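Local coordinates for protein 4-hydroxy-3-methylbut-2-enyl diphosphate reductase, apicoplast (Plasmodium falciparum, PDB 4N7B) that catalyses the reduction of (2E)-4-hydroxy-3-methylbut-2-enyl diphosphate to isopentenyl and dimethylallyl diphosphate, using an iron-sulfur cluster, in the last step of the apicoplast MEP isoprenoid pathway, at residues M387-L392 with L447-Q452; T417-A422 with A513-P518; I221-N226 with N424-K429; L432-G437 with Q492-L497. All blocks are in the same frame, centred on the assembly; numbering follows the deposited sequence.

Contact 1 (M387-L392 with L447-Q452); sequences MDDCAL and LVYSSQ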
loop_
_atom_site.group_PDB
_atom_site.type_symbol
_atom_site.label_atom_id
_atom_site.label_comp_id
_atom_site.label_asym_id
_atom_site.label_seq_id
_atom_site.Cartn_x
_atom_site.Cartn_y
_atom_site.Cartn_z
ATOM N N MET A 387 -3.293 -10.473 -6.258
ATOM C CA MET A 387 -3.384 -11.833 -5.742
ATOM C C MET A 387 -3.238 -12.828 -6.876
ATOM O O MET A 387 -2.740 -13.923 -6.677
ATOM C CB MET A 387 -4.715 -12.056 -5.036
ATOM C CG MET A 387 -4.874 -11.223 -3.782
ATOM S SD MET A 387 -6.278 -11.769 -2.788
ATOM C CE MET A 387 -7.617 -11.158 -3.726
ATOM N N ASP A 388 -3.675 -12.443 -8.070
ATOM C CA ASP A 388 -3.601 -13.333 -9.226
ATOM C C ASP A 388 -2.170 -13.546 -9.693
ATOM O O ASP A 388 -1.752 -14.678 -9.863
ATOM C CB ASP A 388 -4.428 -12.773 -10.368
ATOM C CG ASP A 388 -5.873 -12.540 -9.969
ATOM O OD1 ASP A 388 -6.603 -13.539 -9.758
ATOM O OD2 ASP A 388 -6.264 -11.354 -9.833
ATOM N N ASP A 389 -1.437 -12.450 -9.890
ATOM C CA ASP A 389 -0.034 -12.504 -10.256
ATOM C C ASP A 389 0.758 -13.222 -9.186
ATOM O O ASP A 389 1.595 -14.076 -9.487
ATOM C CB ASP A 389 0.546 -11.101 -10.394
ATOM C CG ASP A 389 0.197 -10.425 -11.717
ATOM O OD1 ASP A 389 -0.392 -11.078 -12.622
ATOM O OD2 ASP A 389 0.545 -9.216 -11.844
ATOM N N CYS A 390 0.505 -12.874 -7.929
ATOM C CA CYS A 390 1.273 -13.452 -6.830
ATOM C C CYS A 390 1.124 -14.962 -6.836
ATOM O O CYS A 390 2.111 -15.695 -6.754
ATOM C CB CYS A 390 0.843 -12.903 -5.464
ATOM S SG CYS A 390 1.975 -13.369 -4.159
ATOM N N ALA A 391 -0.113 -15.429 -6.944
ATOM C CA ALA A 391 -0.371 -16.866 -6.966
ATOM C C ALA A 391 0.364 -17.541 -8.125
ATOM O O ALA A 391 0.849 -18.678 -8.002
ATOM C CB ALA A 391 -1.869 -17.135 -7.062
ATOM N N LEU A 392 0.440 -16.841 -9.253
ATOM C CA LEU A 392 1.130 -17.354 -10.454
ATOM C C LEU A 392 2.593 -17.609 -10.151
ATOM O O LEU A 392 3.124 -18.700 -10.365
ATOM C CB LEU A 392 1.060 -16.293 -11.545
ATOM C CG LEU A 392 0.506 -16.602 -12.919
ATOM C CD1 LEU A 392 1.659 -17.149 -13.743
ATOM C CD2 LEU A 392 -0.670 -17.582 -12.850
ATOM N N LEU A 447 -5.698 -2.857 -8.525
ATOM C CA LEU A 447 -7.158 -2.942 -8.562
ATOM C C LEU A 447 -7.599 -2.836 -10.011
ATOM O O LEU A 447 -8.414 -3.621 -10.487
ATOM C CB LEU A 447 -7.798 -1.837 -7.730
ATOM C CG LEU A 447 -7.780 -2.087 -6.229
ATOM C CD1 LEU A 447 -8.280 -0.857 -5.500
ATOM C CD2 LEU A 447 -8.631 -3.275 -5.881
ATOM N N VAL A 448 -7.065 -1.853 -10.715
ATOM C CA VAL A 448 -7.372 -1.703 -12.132
ATOM C C VAL A 448 -7.085 -3.010 -12.869
ATOM O O VAL A 448 -7.883 -3.491 -13.686
ATOM C CB VAL A 448 -6.515 -0.599 -12.751
ATOM C CG1 VAL A 448 -6.441 -0.742 -14.294
ATOM C CG2 VAL A 448 -7.055 0.738 -12.361
ATOM N N TYR A 449 -5.922 -3.576 -12.588
ATOM C CA TYR A 449 -5.494 -4.799 -13.259
ATOM C C TYR A 449 -6.431 -5.962 -12.950
ATOM O O TYR A 449 -6.733 -6.769 -13.822
ATOM C CB TYR A 449 -4.089 -5.124 -12.798
ATOM C CG TYR A 449 -3.450 -6.367 -13.362
ATOM C CD1 TYR A 449 -2.890 -6.366 -14.630
ATOM C CD2 TYR A 449 -3.354 -7.522 -12.605
ATOM C CE1 TYR A 449 -2.254 -7.492 -15.138
ATOM C CE2 TYR A 449 -2.730 -8.648 -13.101
ATOM C CZ TYR A 449 -2.182 -8.625 -14.379
ATOM O OH TYR A 449 -1.555 -9.743 -14.874
ATOM N N SER A 450 -6.885 -6.056 -11.704
ATOM C CA SER A 450 -7.764 -7.155 -11.298
ATOM C C SER A 450 -9.024 -7.163 -12.144
ATOM O O SER A 450 -9.507 -8.217 -12.533
ATOM C CB SER A 450 -8.156 -7.022 -9.813
ATOM O OG SER A 450 -7.025 -7.145 -8.964
ATOM N N SER A 451 -9.575 -5.982 -12.412
ATOM C CA SER A 451 -10.758 -5.871 -13.272
ATOM C C SER A 451 -10.443 -6.221 -14.724
ATOM O O SER A 451 -11.241 -6.866 -15.409
ATOM C CB SER A 451 -11.310 -4.447 -13.193
ATOM O OG SER A 451 -12.385 -4.231 -14.096
ATOM N N GLN A 452 -9.291 -5.771 -15.223
ATOM C CA GLN A 452 -8.972 -5.979 -16.636
ATOM C C GLN A 452 -8.773 -7.447 -16.991
ATOM O O GLN A 452 -9.251 -7.895 -18.039
ATOM C CB GLN A 452 -7.732 -5.196 -17.041
ATOM C CG GLN A 452 -7.914 -3.707 -17.006
ATOM C CD GLN A 452 -6.605 -2.984 -17.200
ATOM O OE1 GLN A 452 -5.610 -3.302 -16.552
ATOM N NE2 GLN A 452 -6.582 -2.031 -18.111
#
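The CA atoms of Asp388 and Ser450, the nearest of the two helical backbones, are 7.7 Å apart, and the contacts between the helices are made by side chains. In the three-part alpha/beta fold of the IspH family, this is a helix-helix contact between helix 387-400, which follows strand 377-381 of a four-stranded parallel sheet, and helix 442-452, which follows strand 432-436 of the five-stranded one. The contact is small and chiefly polar. Asp389 and Tyr449 reach for each other from opposite directions, and the phenol is extended across the gap because its CG stands anti to the backbone N (chi1 179°). The hydroxyl donates from OH to OD1 of Asp389 over 2.9 Å. Carboxylate and ring are turned 58° against each other, and the carboxylate meets the ring obliquely. Next to this pair Asp388 lies beside Ser450, but OD2 and OG remain 4.4 Å apart; the carboxylate forms a salt bridge with Arg454, and the serine hydroxyl bonds to Lys446 O one turn earlier. The ring carbon CE2 of Tyr449 lies 3.4 Å from OD1 of Asp389, and that oxygen receives the phenol on its syn lone pair, the side of OD2.

Contact 2 (T417-A422 with A513-P518); sequences TNRQTA and AHENVP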
loop_
_atom_site.group_PDB
_atom_site.type_symbol
_atom_site.label_atom_id
_atom_site.label_comp_id
_atom_site.label_asym_id
_atom_site.label_seq_id
_atom_site.Cartn_x
_atom_site.Cartn_y
_atom_site.Cartn_z
ATOM N N THR A 417 -6.150 -7.660 -0.085
ATOM C CA THR A 417 -7.004 -8.821 -0.328
ATOM C C THR A 417 -8.479 -8.404 -0.389
ATOM O O THR A 417 -9.221 -8.759 -1.301
ATOM C CB THR A 417 -6.844 -9.846 0.824
ATOM O OG1 THR A 417 -5.517 -10.365 0.808
ATOM C CG2 THR A 417 -7.843 -10.986 0.693
ATOM N N ASN A 418 -8.902 -7.649 0.607
ATOM C CA ASN A 418 -10.288 -7.271 0.712
ATOM C C ASN A 418 -10.725 -6.384 -0.433
ATOM O O ASN A 418 -11.826 -6.543 -0.963
ATOM C CB ASN A 418 -10.542 -6.536 2.028
ATOM C CG ASN A 418 -10.502 -7.448 3.236
ATOM O OD1 ASN A 418 -10.479 -8.665 3.116
ATOM N ND2 ASN A 418 -10.542 -6.846 4.425
ATOM N N ARG A 419 -9.911 -5.407 -0.799
ATOM C CA ARG A 419 -10.337 -4.509 -1.863
ATOM C C ARG A 419 -10.394 -5.213 -3.226
ATOM O O ARG A 419 -11.349 -5.002 -3.972
ATOM C CB ARG A 419 -9.445 -3.267 -1.913
ATOM C CG ARG A 419 -9.894 -2.216 -0.903
ATOM C CD ARG A 419 -8.723 -1.545 -0.236
ATOM N NE ARG A 419 -9.180 -0.757 0.899
ATOM C CZ ARG A 419 -9.461 -1.263 2.097
ATOM N NH1 ARG A 419 -9.329 -2.566 2.335
ATOM N NH2 ARG A 419 -9.884 -0.461 3.062
ATOM N N GLN A 420 -9.399 -6.048 -3.554
ATOM C CA GLN A 420 -9.427 -6.817 -4.806
ATOM C C GLN A 420 -10.568 -7.818 -4.805
ATOM O O GLN A 420 -11.282 -7.971 -5.794
ATOM C CB GLN A 420 -8.103 -7.563 -5.029
ATOM C CG GLN A 420 -6.953 -6.662 -5.432
ATOM C CD GLN A 420 -5.614 -7.393 -5.491
ATOM O OE1 GLN A 420 -5.560 -8.592 -5.772
ATOM N NE2 GLN A 420 -4.532 -6.675 -5.202
ATOM N N THR A 421 -10.765 -8.492 -3.681
ATOM C CA THR A 421 -11.803 -9.519 -3.605
ATOM C C THR A 421 -13.196 -8.919 -3.874
ATOM O O THR A 421 -14.002 -9.485 -4.635
ATOM C CB THR A 421 -11.781 -10.245 -2.248
ATOM O OG1 THR A 421 -10.527 -10.930 -2.098
ATOM C CG2 THR A 421 -12.932 -11.265 -2.159
ATOM N N ALA A 422 -13.473 -7.765 -3.287
ATOM C CA ALA A 422 -14.795 -7.168 -3.435
ATOM C C ALA A 422 -15.001 -6.700 -4.876
ATOM O O ALA A 422 -16.034 -6.952 -5.485
ATOM C CB ALA A 422 -14.949 -6.022 -2.472
ATOM N N ALA A 513 -17.007 -8.869 1.872
ATOM C CA ALA A 513 -17.105 -9.318 3.260
ATOM C C ALA A 513 -16.812 -8.130 4.144
ATOM O O ALA A 513 -16.086 -7.216 3.741
ATOM C CB ALA A 513 -16.120 -10.440 3.549
ATOM N N HIS A 514 -17.390 -8.125 5.337
ATOM C CA HIS A 514 -17.093 -7.067 6.282
ATOM C C HIS A 514 -15.590 -7.070 6.544
ATOM O O HIS A 514 -15.006 -8.095 6.862
ATOM C CB HIS A 514 -17.848 -7.255 7.601
ATOM C CG HIS A 514 -17.576 -6.166 8.590
ATOM N ND1 HIS A 514 -16.858 -6.370 9.748
ATOM C CD2 HIS A 514 -17.896 -4.850 8.572
ATOM C CE1 HIS A 514 -16.763 -5.230 10.412
ATOM N NE2 HIS A 514 -17.384 -4.291 9.718
ATOM N N GLU A 515 -14.972 -5.913 6.408
ATOM C CA GLU A 515 -13.575 -5.764 6.743
ATOM C C GLU A 515 -13.457 -5.453 8.228
ATOM O O GLU A 515 -14.114 -4.544 8.732
ATOM C CB GLU A 515 -12.978 -4.624 5.929
ATOM C CG GLU A 515 -11.638 -4.134 6.390
ATOM C CD GLU A 515 -10.962 -3.301 5.307
ATOM O OE1 GLU A 515 -10.997 -2.040 5.344
ATOM O OE2 GLU A 515 -10.411 -3.930 4.376
ATOM N N ASN A 516 -12.611 -6.202 8.921
ATOM C CA ASN A 516 -12.258 -5.854 10.280
ATOM C C ASN A 516 -11.082 -4.899 10.334
ATOM O O ASN A 516 -9.951 -5.254 10.011
ATOM C CB ASN A 516 -11.979 -7.109 11.092
ATOM C CG ASN A 516 -13.247 -7.891 11.377
ATOM O OD1 ASN A 516 -14.144 -7.420 12.095
ATOM N ND2 ASN A 516 -13.342 -9.081 10.801
ATOM N N VAL A 517 -11.366 -3.675 10.757
ATOM C CA VAL A 517 -10.350 -2.651 10.851
ATOM C C VAL A 517 -9.525 -2.890 12.111
ATOM O O VAL A 517 -10.056 -2.876 13.223
ATOM C CB VAL A 517 -10.986 -1.248 10.870
ATOM C CG1 VAL A 517 -9.917 -0.181 10.927
ATOM C CG2 VAL A 517 -11.867 -1.067 9.647
ATOM N N PRO A 518 -8.223 -3.152 11.940
ATOM C CA PRO A 518 -7.316 -3.342 13.075
ATOM C C PRO A 518 -7.357 -2.152 14.022
ATOM O O PRO A 518 -7.587 -1.016 13.595
ATOM C CB PRO A 518 -5.941 -3.424 12.418
ATOM C CG PRO A 518 -6.211 -3.869 11.028
ATOM C CD PRO A 518 -7.527 -3.271 10.654
HETATM O O HOH W 1 -13.102 -9.259 5.282
#
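Close to the iron-sulfur site of this IspH enzyme, a bidentate salt bridge ties helix 414-427 to the loop that runs from strand 506-511 to the C-terminal helix 524-533. Its partners are Arg419 and Glu515. The guanidinium approaches end-on, with NH1 donating to OE2 of Glu515 at 2.7 Å and NH2 to OE1 of Glu515 at 3.0 Å. Both oxygens use their syn lone pairs, and the two flat groups are nearly coplanar, 17° apart, which is the textbook geometry of a paired arginine-carboxylate bridge. The glutamate chain is extended beyond CG, whereas the arginine bends at chi2 (140°), which brings the guanidinium to the carboxylate. Asn418 adds a third bond: ND2 donates a hydrogen bond to OE2 of Glu515 over 2.9 Å, almost straight at 172°, and takes the anti lone pair that the arginine does not use. OE2 is thus gripped by two donors, one on each of its lone pairs. A water donates to the carbonyl oxygen of His514 at 2.7 Å, and the OD1 end of the Asn418 amide is linked to the loop only weakly, through this water.

Arg419 is further steadied by backbone carbonyls, NE by Gly229 O and NH1 by Ala415 O. Its side chain lies about 5 Å from that of Cys231, a cluster ligand, and about 7 Å from the bound cluster. Three bonds on one carboxylate would be expected to keep Glu515 ionised and to hold its rotation, joining the loop to the helix beside the cofactor.

Contact 3 (I221-N226 with N424-K429); sequences ILYLIN and NKICTK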
loop_
_atom_site.group_PDB
_atom_site.type_symbol
_atom_site.label_atom_id
_atom_site.label_comp_id
_atom_site.label_asym_id
_atom_site.label_seq_id
_atom_site.Cartn_x
_atom_site.Cartn_y
_atom_site.Cartn_z
ATOM N N ILE A 221 -26.502 1.896 -13.545
ATOM C CA ILE A 221 -26.227 1.661 -12.138
ATOM C C ILE A 221 -24.782 1.931 -11.780
ATOM O O ILE A 221 -23.856 1.516 -12.492
ATOM C CB ILE A 221 -26.503 0.216 -11.750
ATOM C CG1 ILE A 221 -27.955 -0.138 -12.020
ATOM C CG2 ILE A 221 -26.171 -0.004 -10.267
ATOM C CD1 ILE A 221 -28.237 -1.606 -11.792
ATOM N N LEU A 222 -24.590 2.622 -10.662
ATOM C CA LEU A 222 -23.263 2.802 -10.090
ATOM C C LEU A 222 -23.142 1.964 -8.830
ATOM O O LEU A 222 -23.852 2.178 -7.832
ATOM C CB LEU A 222 -23.011 4.274 -9.785
ATOM C CG LEU A 222 -21.699 4.569 -9.068
ATOM C CD1 LEU A 222 -20.545 4.454 -10.012
ATOM C CD2 LEU A 222 -21.745 5.953 -8.461
ATOM N N TYR A 223 -22.263 0.977 -8.881
ATOM C CA TYR A 223 -22.020 0.133 -7.733
ATOM C C TYR A 223 -20.888 0.745 -6.942
ATOM O O TYR A 223 -19.728 0.717 -7.366
ATOM C CB TYR A 223 -21.639 -1.265 -8.174
ATOM C CG TYR A 223 -22.752 -2.054 -8.823
ATOM C CD1 TYR A 223 -23.721 -2.671 -8.054
ATOM C CD2 TYR A 223 -22.809 -2.214 -10.209
ATOM C CE1 TYR A 223 -24.733 -3.410 -8.630
ATOM C CE2 TYR A 223 -23.821 -2.957 -10.797
ATOM C CZ TYR A 223 -24.779 -3.550 -9.992
ATOM O OH TYR A 223 -25.790 -4.285 -10.543
ATOM N N LEU A 224 -21.234 1.334 -5.812
ATOM C CA LEU A 224 -20.257 1.887 -4.902
ATOM C C LEU A 224 -19.815 0.771 -3.972
ATOM O O LEU A 224 -20.609 0.198 -3.211
ATOM C CB LEU A 224 -20.847 3.049 -4.101
ATOM C CG LEU A 224 -19.919 3.666 -3.053
ATOM C CD1 LEU A 224 -18.677 4.276 -3.723
ATOM C CD2 LEU A 224 -20.685 4.726 -2.251
ATOM N N ILE A 225 -18.536 0.454 -4.050
ATOM C CA ILE A 225 -18.022 -0.758 -3.442
ATOM C C ILE A 225 -17.426 -0.508 -2.068
ATOM O O ILE A 225 -16.764 0.504 -1.828
ATOM C CB ILE A 225 -16.950 -1.383 -4.331
ATOM C CG1 ILE A 225 -17.577 -1.798 -5.659
ATOM C CG2 ILE A 225 -16.353 -2.586 -3.661
ATOM C CD1 ILE A 225 -16.590 -2.127 -6.756
ATOM N N ASN A 226 -17.638 -1.476 -1.191
ATOM C CA ASN A 226 -17.059 -1.475 0.124
ATOM C C ASN A 226 -16.605 -2.908 0.339
ATOM O O ASN A 226 -17.312 -3.845 -0.015
ATOM C CB ASN A 226 -18.155 -1.068 1.146
ATOM C CG ASN A 226 -17.595 -0.692 2.483
ATOM O OD1 ASN A 226 -16.781 0.236 2.590
ATOM N ND2 ASN A 226 -18.048 -1.390 3.535
ATOM N N ASN A 424 -13.450 -7.795 -7.553
ATOM C CA ASN A 424 -13.505 -8.973 -8.419
ATOM C C ASN A 424 -14.900 -9.582 -8.490
ATOM O O ASN A 424 -15.301 -10.080 -9.540
ATOM C CB ASN A 424 -12.526 -10.041 -7.945
ATOM C CG ASN A 424 -11.088 -9.660 -8.204
ATOM O OD1 ASN A 424 -10.819 -8.777 -9.004
ATOM N ND2 ASN A 424 -10.156 -10.331 -7.539
ATOM N N LYS A 425 -15.625 -9.556 -7.370
ATOM C CA LYS A 425 -16.967 -10.152 -7.292
ATOM C C LYS A 425 -17.994 -9.399 -8.110
ATOM O O LYS A 425 -18.864 -10.004 -8.726
ATOM C CB LYS A 425 -17.474 -10.170 -5.854
ATOM C CG LYS A 425 -17.449 -11.528 -5.214
ATOM C CD LYS A 425 -17.633 -11.406 -3.707
ATOM C CE LYS A 425 -16.771 -12.409 -2.969
ATOM N NZ LYS A 425 -16.930 -12.257 -1.497
ATOM N N ILE A 426 -17.888 -8.070 -8.108
ATOM C CA ILE A 426 -18.885 -7.231 -8.755
ATOM C C ILE A 426 -18.489 -6.766 -10.166
ATOM O O ILE A 426 -19.371 -6.572 -10.992
ATOM C CB ILE A 426 -19.252 -5.988 -7.884
ATOM C CG1 ILE A 426 -20.446 -5.245 -8.472
ATOM C CG2 ILE A 426 -18.095 -5.033 -7.814
ATOM C CD1 ILE A 426 -21.689 -6.105 -8.662
ATOM N N CYS A 427 -17.197 -6.604 -10.463
ATOM C CA CYS A 427 -16.813 -5.954 -11.729
ATOM C C CYS A 427 -17.416 -6.652 -12.965
ATOM O O CYS A 427 -17.699 -5.997 -13.957
ATOM C CB CYS A 427 -15.285 -5.815 -11.870
ATOM S SG CYS A 427 -14.457 -7.381 -12.093
ATOM N N THR A 428 -17.661 -7.957 -12.901
ATOM C CA THR A 428 -18.146 -8.684 -14.082
ATOM C C THR A 428 -19.622 -8.491 -14.395
ATOM O O THR A 428 -20.104 -9.028 -15.377
ATOM C CB THR A 428 -17.839 -10.201 -13.998
ATOM O OG1 THR A 428 -18.409 -10.748 -12.806
ATOM C CG2 THR A 428 -16.337 -10.409 -13.979
ATOM N N LYS A 429 -20.337 -7.727 -13.571
ATOM C CA LYS A 429 -21.696 -7.291 -13.903
ATOM C C LYS A 429 -21.645 -5.942 -14.614
ATOM O O LYS A 429 -22.664 -5.431 -15.067
ATOM C CB LYS A 429 -22.526 -7.116 -12.628
ATOM C CG LYS A 429 -23.233 -8.369 -12.179
ATOM C CD LYS A 429 -22.558 -8.983 -10.960
ATOM C CE LYS A 429 -22.505 -10.505 -11.074
ATOM N NZ LYS A 429 -23.864 -11.113 -11.199
#
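Ile426 O accepts the backbone N of Lys429 at 3.0 Å, a local turn bond that steadies the chain just where the side chain of Ile426 reaches the strand. Everything that crosses from 424-429 to 221-226 is apolar. Strand 221-226 is an inner strand of the five-stranded parallel sheet, between 477-482 and 506-511, and helix 414-427 covers the face on which Tyr223 and Ile225 stand; Leu222 and Leu224 point to the other face, toward helix 488-499. The contact is therefore helix-on-sheet packing in an alpha/beta fold.

The isoleucine meets two strand residues with different branches. CG1 lies anti to the backbone N (chi1 -171°), which carries CD1 over the phenol ring: the methyl stands 4.0 Å from the centroid of the Tyr223 ring, only 8° off its normal, a CH-pi contact. CG1 itself comes 4.0 Å from CG of the same ring. The other branch sits between the backbone N and the carbonyl carbon, and here CG2 of Ile426 meets CD1 of Ile225 at 3.4 Å, tighter than usual for two carbons, the two isoleucines lying alongside each other and running opposite ways. On the opposite face of the tyrosine, CG2 of Ile221, two residues back on the strand, lies 3.7 Å above the ring plane. Phe510 of strand 506-511 also touches Ile426.

The aromatic ring is held between two methyl groups, which would tend to restrict its tilt. No hydrogen bond crosses, so this cohesion comes from dispersion and the burial of hydrocarbon.

Contact 4 (L432-G437 with Q492-L497); sequences LTIVVG and QKFVNL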
loop_
_atom_site.group_PDB
_atom_site.type_symbol
_atom_site.label_atom_id
_atom_site.label_comp_id
_atom_site.label_asym_id
_atom_site.label_seq_id
_atom_site.Cartn_x
_atom_site.Cartn_y
_atom_site.Cartn_z
ATOM N N LEU A 432 -17.634 -0.953 -16.998
ATOM C CA LEU A 432 -16.447 -0.173 -16.709
ATOM C C LEU A 432 -16.159 -0.144 -15.213
ATOM O O LEU A 432 -17.075 -0.004 -14.391
ATOM C CB LEU A 432 -16.643 1.258 -17.196
ATOM C CG LEU A 432 -15.553 2.218 -16.745
ATOM C CD1 LEU A 432 -14.281 1.974 -17.556
ATOM C CD2 LEU A 432 -16.013 3.657 -16.887
ATOM N N THR A 433 -14.881 -0.227 -14.866
ATOM C CA THR A 433 -14.443 -0.085 -13.486
ATOM C C THR A 433 -13.651 1.219 -13.342
ATOM O O THR A 433 -12.719 1.480 -14.112
ATOM C CB THR A 433 -13.543 -1.264 -13.049
ATOM O OG1 THR A 433 -14.327 -2.463 -12.937
ATOM C CG2 THR A 433 -12.901 -0.950 -11.699
ATOM N N ILE A 434 -14.035 2.041 -12.372
ATOM C CA ILE A 434 -13.274 3.241 -12.045
ATOM C C ILE A 434 -12.629 3.069 -10.694
ATOM O O ILE A 434 -13.313 2.826 -9.691
ATOM C CB ILE A 434 -14.139 4.497 -11.988
ATOM C CG1 ILE A 434 -14.667 4.837 -13.377
ATOM C CG2 ILE A 434 -13.316 5.673 -11.462
ATOM C CD1 ILE A 434 -15.661 5.958 -13.367
ATOM N N VAL A 435 -11.307 3.151 -10.673
ATOM C CA VAL A 435 -10.576 3.076 -9.435
ATOM C C VAL A 435 -10.059 4.456 -9.141
ATOM O O VAL A 435 -9.355 5.043 -9.962
ATOM C CB VAL A 435 -9.387 2.137 -9.511
ATOM C CG1 VAL A 435 -8.645 2.144 -8.181
ATOM C CG2 VAL A 435 -9.847 0.739 -9.871
ATOM N N VAL A 436 -10.411 4.984 -7.968
ATOM C CA VAL A 436 -9.950 6.320 -7.595
ATOM C C VAL A 436 -8.665 6.191 -6.822
ATOM O O VAL A 436 -8.581 5.468 -5.834
ATOM C CB VAL A 436 -11.002 7.076 -6.799
ATOM C CG1 VAL A 436 -10.550 8.492 -6.533
ATOM C CG2 VAL A 436 -12.317 7.054 -7.568
ATOM N N GLY A 437 -7.627 6.843 -7.315
ATOM C CA GLY A 437 -6.358 6.787 -6.627
ATOM C C GLY A 437 -5.224 7.295 -7.470
ATOM O O GLY A 437 -5.422 7.719 -8.626
ATOM N N GLN A 492 -16.247 10.447 -3.211
ATOM C CA GLN A 492 -17.587 11.025 -3.147
ATOM C C GLN A 492 -17.861 11.967 -4.322
ATOM O O GLN A 492 -18.986 12.046 -4.814
ATOM C CB GLN A 492 -17.797 11.773 -1.819
ATOM C CG GLN A 492 -17.725 10.848 -0.638
ATOM C CD GLN A 492 -18.867 9.836 -0.641
ATOM O OE1 GLN A 492 -19.841 9.979 -1.395
ATOM N NE2 GLN A 492 -18.756 8.808 0.207
ATOM N N LYS A 493 -16.841 12.685 -4.768
ATOM C CA LYS A 493 -17.003 13.566 -5.922
ATOM C C LYS A 493 -17.405 12.745 -7.157
ATOM O O LYS A 493 -18.212 13.182 -7.980
ATOM C CB LYS A 493 -15.698 14.304 -6.200
ATOM C CG LYS A 493 -15.222 15.192 -5.055
ATOM C CD LYS A 493 -14.101 16.121 -5.506
ATOM C CE LYS A 493 -13.619 16.985 -4.355
ATOM N NZ LYS A 493 -12.624 18.041 -4.776
ATOM N N PHE A 494 -16.854 11.546 -7.289
ATOM C CA PHE A 494 -17.288 10.660 -8.360
ATOM C C PHE A 494 -18.756 10.282 -8.178
ATOM O O PHE A 494 -19.549 10.353 -9.119
ATOM C CB PHE A 494 -16.422 9.406 -8.436
ATOM C CG PHE A 494 -15.164 9.584 -9.262
ATOM C CD1 PHE A 494 -15.196 9.462 -10.644
ATOM C CD2 PHE A 494 -13.948 9.892 -8.652
ATOM C CE1 PHE A 494 -14.034 9.625 -11.401
ATOM C CE2 PHE A 494 -12.788 10.062 -9.413
ATOM C CZ PHE A 494 -12.839 9.931 -10.777
ATOM N N VAL A 495 -19.130 9.892 -6.965
ATOM C CA VAL A 495 -20.511 9.499 -6.726
ATOM C C VAL A 495 -21.413 10.675 -7.074
ATOM O O VAL A 495 -22.428 10.515 -7.740
ATOM C CB VAL A 495 -20.723 9.093 -5.276
ATOM C CG1 VAL A 495 -22.209 8.957 -4.972
ATOM C CG2 VAL A 495 -19.964 7.812 -4.992
ATOM N N ASN A 496 -21.025 11.868 -6.643
ATOM C CA ASN A 496 -21.844 13.045 -6.888
ATOM C C ASN A 496 -21.996 13.348 -8.387
ATOM O O ASN A 496 -23.093 13.602 -8.874
ATOM C CB ASN A 496 -21.273 14.245 -6.133
ATOM C CG ASN A 496 -21.907 15.551 -6.561
ATOM O OD1 ASN A 496 -22.979 15.924 -6.089
ATOM N ND2 ASN A 496 -21.254 16.242 -7.487
ATOM N N LEU A 497 -20.898 13.308 -9.124
ATOM C CA LEU A 497 -20.950 13.555 -10.554
ATOM C C LEU A 497 -21.818 12.513 -11.264
ATOM O O LEU A 497 -22.681 12.862 -12.048
ATOM C CB LEU A 497 -19.537 13.517 -11.117
ATOM C CG LEU A 497 -19.402 13.681 -12.634
ATOM C CD1 LEU A 497 -19.679 15.109 -13.025
ATOM C CD2 LEU A 497 -18.027 13.216 -13.117
#
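Phe494 holds its CG anti to the carbonyl carbon (chi1 -86°), which turns the ring toward strand 432-436, while Val436 sets CG1 anti to its own N (chi1 -175°) and CG2 beside the backbone N, which brings CG2 up to the ring, with CG1 farther off. Ile434 comes from the same side of the strand, and its CG2 lies 4.0 Å above the plane of the Phe494 ring, offset toward the rim; the nearest ring atom is CE1, also at 4.0 Å. Val436 comes in obliquely near the CD2-CE2 bond, from the same side of the ring plane as Ile434: CG2 stands 3.4 Å from CD2 of Phe494 and 3.6 Å from its CE2. The ring thus spans two residues of one strand face in purely apolar packing. All three side chains are buried, and no hydrogen bond crosses.

The strand belongs to the five-stranded parallel sheet, between 458-461 and 477-482, and helix 488-499 is part of the beta-alpha-beta connection from 477-482 to 506-511. Phe494 also touches Leu461 of the strand at the sheet edge and Val464 in a loop, while Val495 of the same helix leans on Leu480, so that the helix covers several strands at once.

Contacts 3 and 4, about 12 Å apart between centres, lie on opposite faces of the same five-stranded parallel sheet: helix 414-427 covers one, helix 488-499 the other. Contact 2 uses helix 414-427 too, its centre about 14 Å from that of contact 3, and reaches the loop after edge strand 506-511. Contact 1 joins helix 442-452 to helix 387-400 outside that sheet. Along the chain, contact 3 closes before contact 4 opens; contacts 1, 2 and 3 interleave, contact 1 also interleaves with contact 4, and contact 4 falls between the segments of contact 2. Together they join the sheet, its helices and a neighbouring alpha/beta unit, and contact 2 alone comes beside the cluster.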